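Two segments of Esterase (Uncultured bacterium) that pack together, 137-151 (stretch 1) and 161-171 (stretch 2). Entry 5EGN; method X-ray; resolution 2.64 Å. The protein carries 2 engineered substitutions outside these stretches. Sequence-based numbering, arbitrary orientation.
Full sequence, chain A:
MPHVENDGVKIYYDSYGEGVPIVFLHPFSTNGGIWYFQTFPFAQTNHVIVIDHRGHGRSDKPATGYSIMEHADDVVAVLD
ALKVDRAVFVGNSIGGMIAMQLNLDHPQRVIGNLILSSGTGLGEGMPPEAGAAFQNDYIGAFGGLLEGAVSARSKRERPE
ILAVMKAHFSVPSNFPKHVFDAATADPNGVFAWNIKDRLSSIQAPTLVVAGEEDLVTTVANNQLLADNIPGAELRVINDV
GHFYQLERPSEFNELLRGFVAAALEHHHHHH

Stretch 1 137-151: DYIGAFGGLLEGAVS
Stretch 2, residues 161-171: ILAVMKAHFSV

Two helical segments run nearly antiparallel here, their N-to-C directions 151° apart and their axes 10.2 Å apart at closest approach. Stretch 1 begins with Asp 137 at the N-cap position, and a helix follows from Tyr 138, phi/psi near -60/-45, relaxing to -75/-22 at Leu 146, then a type I turn from Leu 146 to Ala 149 and an extended Val 150 (-125/148). Stretch 2 enters already helical at Ile 161 and continues through Ala 167. The register places CA of Ile 139 7.2 Å from CA of Ser 170, CA of Gly 143 6.3 Å from CA of Lys 166, and CA of Val 150 7.0 Å from CA of Leu 162. No hydrogen bond crosses the interface; 578 Å² is buried, largely by apolar side chains.

Phe 169 contributes most. With phi/psi of -92/-5 and chi1 p (66°), chi2 86°, its CA-to-CB bond points toward stretch 1, and the ring makes an offset stack with Phe 142: centroids of the two rings lie 4.2 Å apart, planes 23° apart. Phe 142, with chi1 off-well at -149° and chi2 117°, also sets its CB over the Phe 169 ring face, 3.9 Å from the centroid, a CH-pi contact. Around this ring, Leu 146 CD2 packs at the edge, 3.5 Å from Phe 169 CE2, and Ile 139 (m, t) brings CG2 to 3.8 Å from Phe 169 CE1. Tyr 138 (chi1 t, chi2 72°) starts sideways but its end comes nearer, OH to Phe 169 CB being 3.6 Å. At Gly 143 the backbone itself meets the ring, N lying 3.9 Å from Phe 169 CZ.

Branched aliphatic side chains suit the apolar contacts beside this ring and beyond the turn. Leu 146, chi1 -112° (off) and chi2 49° (p), places CD2 3.7 Å from Met 165 CB. Met 165 (-131°, p, p) starts toward stretch 1, but its end leads away. Leu 162 points sideways, yet its t, p conformation brings CD1 to 3.8 Å from Leu 146 CB. Val 150 (m) spreads its branches: CG1 lies 3.8 Å from CG2 of Ile 161 (m, t), and CG2 lies 4.3 Å from Leu 162 CB.

Lys 166 (m, t, t, t) is extended, laying CE 4.0 Å from Gly 143 CA while NZ reaches Glu 147 OE2 at 3.9 Å, a long salt bridge. Glu 147 (m, t, chi3 -4°) is exposed and Lys 166 partly exposed, a setting that suits charged residues.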

# COMPACT_ATOMS: atom_id res chain seq x y z
N ASP A 137 20.57 8.10 20.21
CA ASP A 137 19.30 7.39 20.27
C ASP A 137 18.67 7.38 18.88
O ASP A 137 18.03 8.34 18.48
CB ASP A 137 18.36 8.03 21.29
CG ASP A 137 17.19 7.13 21.64
OD1 ASP A 137 17.04 6.06 21.01
OD2 ASP A 137 16.41 7.50 22.55
N TYR A 138 18.85 6.28 18.17
CA TYR A 138 18.40 6.17 16.78
C TYR A 138 16.90 6.38 16.61
O TYR A 138 16.46 7.30 15.91
CB TYR A 138 18.80 4.81 16.21
CG TYR A 138 18.05 4.42 14.96
CD1 TYR A 138 18.32 5.05 13.75
CD2 TYR A 138 17.08 3.43 14.97
CE1 TYR A 138 17.65 4.69 12.59
CE2 TYR A 138 16.40 3.07 13.82
CZ TYR A 138 16.69 3.70 12.64
OH TYR A 138 16.02 3.35 11.49
N ILE A 139 16.11 5.53 17.27
CA ILE A 139 14.65 5.55 17.13
C ILE A 139 14.05 6.86 17.62
O ILE A 139 13.14 7.41 17.00
CB ILE A 139 14.03 4.36 17.89
CG1 ILE A 139 14.45 3.04 17.24
CG2 ILE A 139 12.52 4.47 17.93
CD1 ILE A 139 14.21 1.82 18.10
N GLY A 140 14.57 7.36 18.74
CA GLY A 140 14.11 8.62 19.30
C GLY A 140 14.37 9.79 18.37
O GLY A 140 13.47 10.58 18.08
N ALA A 141 15.61 9.89 17.90
CA ALA A 141 15.99 10.93 16.95
C ALA A 141 15.15 10.87 15.68
O ALA A 141 14.69 11.90 15.19
CB ALA A 141 17.47 10.83 16.61
N PHE A 142 14.94 9.66 15.17
CA PHE A 142 14.16 9.48 13.94
C PHE A 142 12.71 9.92 14.15
O PHE A 142 12.11 10.55 13.28
CB PHE A 142 14.20 8.03 13.47
CG PHE A 142 14.10 7.88 11.97
CD1 PHE A 142 15.15 7.33 11.24
CD2 PHE A 142 12.96 8.29 11.29
CE1 PHE A 142 15.05 7.20 9.86
CE2 PHE A 142 12.87 8.16 9.92
CZ PHE A 142 13.91 7.61 9.21
N GLY A 143 12.14 9.58 15.31
CA GLY A 143 10.79 10.01 15.64
C GLY A 143 10.70 11.52 15.68
O GLY A 143 9.80 12.13 15.08
N GLY A 144 11.65 12.13 16.38
CA GLY A 144 11.75 13.58 16.44
C GLY A 144 11.81 14.21 15.06
O GLY A 144 11.20 15.26 14.82
N LEU A 145 12.55 13.59 14.15
CA LEU A 145 12.64 14.07 12.78
C LEU A 145 11.31 13.93 12.06
O LEU A 145 10.93 14.78 11.25
CB LEU A 145 13.74 13.32 12.01
CG LEU A 145 13.97 13.72 10.56
CD1 LEU A 145 15.46 13.90 10.31
CD2 LEU A 145 13.41 12.68 9.60
N LEU A 146 10.60 12.85 12.36
CA LEU A 146 9.34 12.55 11.69
C LEU A 146 8.20 13.45 12.14
O LEU A 146 7.22 13.63 11.42
CB LEU A 146 8.96 11.09 11.89
CG LEU A 146 9.04 10.29 10.59
CD1 LEU A 146 10.36 10.56 9.88
CD2 LEU A 146 8.86 8.81 10.86
N GLU A 147 8.33 14.03 13.33
CA GLU A 147 7.34 15.00 13.79
C GLU A 147 7.40 16.30 12.99
O GLU A 147 6.51 17.14 13.09
CB GLU A 147 7.51 15.28 15.28
CG GLU A 147 6.82 14.25 16.16
CD GLU A 147 7.08 14.47 17.64
OE1 GLU A 147 7.87 15.38 17.98
OE2 GLU A 147 6.50 13.72 18.46
N GLY A 148 8.44 16.46 12.18
CA GLY A 148 8.57 17.62 11.32
C GLY A 148 8.33 17.28 9.87
O GLY A 148 8.54 18.10 8.98
N ALA A 149 7.87 16.05 9.62
CA ALA A 149 7.66 15.55 8.27
C ALA A 149 6.20 15.68 7.82
O ALA A 149 5.90 15.53 6.64
CB ALA A 149 8.11 14.11 8.16
N VAL A 150 5.31 15.94 8.77
CA VAL A 150 3.90 16.11 8.44
C VAL A 150 3.38 17.45 8.94
O VAL A 150 3.84 17.97 9.95
CB VAL A 150 3.05 14.97 9.03
CG1 VAL A 150 3.28 13.67 8.27
CG2 VAL A 150 3.36 14.78 10.51
N SER A 151 2.42 18.01 8.21
CA SER A 151 1.84 19.29 8.58
C SER A 151 0.95 19.16 9.81
O SER A 151 0.57 18.05 10.18
CB SER A 151 1.05 19.89 7.42
OG SER A 151 -0.14 19.17 7.18
N ILE A 161 -0.70 8.62 9.17
CA ILE A 161 0.49 8.84 8.35
C ILE A 161 1.76 8.82 9.21
O ILE A 161 2.67 8.03 8.96
CB ILE A 161 0.41 10.18 7.59
CG1 ILE A 161 -0.78 10.18 6.62
CG2 ILE A 161 1.71 10.46 6.85
CD1 ILE A 161 -0.94 11.46 5.84
N LEU A 162 1.80 9.68 10.21
CA LEU A 162 2.93 9.71 11.14
C LEU A 162 3.06 8.37 11.85
O LEU A 162 4.17 7.92 12.14
CB LEU A 162 2.76 10.84 12.16
CG LEU A 162 3.92 11.00 13.15
CD1 LEU A 162 5.23 11.19 12.41
CD2 LEU A 162 3.67 12.16 14.11
N ALA A 163 1.92 7.74 12.13
CA ALA A 163 1.93 6.40 12.72
C ALA A 163 2.67 5.39 11.85
O ALA A 163 3.61 4.72 12.31
CB ALA A 163 0.50 5.93 12.97
N VAL A 164 2.26 5.27 10.59
CA VAL A 164 2.84 4.27 9.70
C VAL A 164 4.30 4.60 9.37
O VAL A 164 5.11 3.70 9.14
CB VAL A 164 2.02 4.14 8.38
CG1 VAL A 164 2.22 5.34 7.47
CG2 VAL A 164 2.39 2.86 7.65
N MET A 165 4.64 5.89 9.38
CA MET A 165 6.01 6.28 9.07
C MET A 165 6.93 5.99 10.26
O MET A 165 8.09 5.61 10.08
CB MET A 165 6.09 7.75 8.69
CG MET A 165 6.87 7.99 7.41
SD MET A 165 6.17 7.11 6.00
CE MET A 165 4.63 8.01 5.78
N LYS A 166 6.40 6.16 11.47
CA LYS A 166 7.15 5.79 12.67
C LYS A 166 7.27 4.28 12.76
O LYS A 166 8.23 3.75 13.33
CB LYS A 166 6.47 6.34 13.93
CG LYS A 166 6.92 7.75 14.29
CD LYS A 166 6.40 8.16 15.66
CE LYS A 166 6.85 9.56 16.03
NZ LYS A 166 6.37 9.98 17.38
N ALA A 167 6.31 3.58 12.18
CA ALA A 167 6.33 2.12 12.15
C ALA A 167 7.35 1.59 11.15
O ALA A 167 7.97 0.55 11.37
CB ALA A 167 4.95 1.59 11.82
N HIS A 168 7.53 2.32 10.04
CA HIS A 168 8.42 1.88 8.97
C HIS A 168 9.85 1.60 9.41
O HIS A 168 10.44 0.59 9.02
CB HIS A 168 8.43 2.92 7.85
CG HIS A 168 7.45 2.65 6.75
ND1 HIS A 168 7.49 1.51 5.98
CD2 HIS A 168 6.40 3.38 6.29
CE1 HIS A 168 6.51 1.54 5.09
NE2 HIS A 168 5.83 2.67 5.26
N PHE A 169 10.43 2.48 10.23
CA PHE A 169 11.82 2.31 10.63
C PHE A 169 11.97 1.51 11.92
O PHE A 169 13.09 1.21 12.34
CB PHE A 169 12.52 3.67 10.77
CG PHE A 169 11.98 4.52 11.90
CD1 PHE A 169 12.47 4.38 13.18
CD2 PHE A 169 11.02 5.49 11.65
CE1 PHE A 169 12.00 5.17 14.21
CE2 PHE A 169 10.54 6.28 12.68
CZ PHE A 169 11.03 6.12 13.96
N SER A 170 10.85 1.18 12.54
CA SER A 170 10.87 0.40 13.77
C SER A 170 10.70 -1.09 13.47
O SER A 170 10.84 -1.93 14.36
CB SER A 170 9.78 0.87 14.73
OG SER A 170 9.99 2.21 15.13
N VAL A 171 10.41 -1.40 12.22
CA VAL A 171 10.27 -2.79 11.79
C VAL A 171 11.51 -3.24 11.02
O VAL A 171 11.71 -2.82 9.88
CB VAL A 171 9.01 -2.99 10.92
CG1 VAL A 171 8.93 -4.43 10.43
CG2 VAL A 171 7.76 -2.63 11.71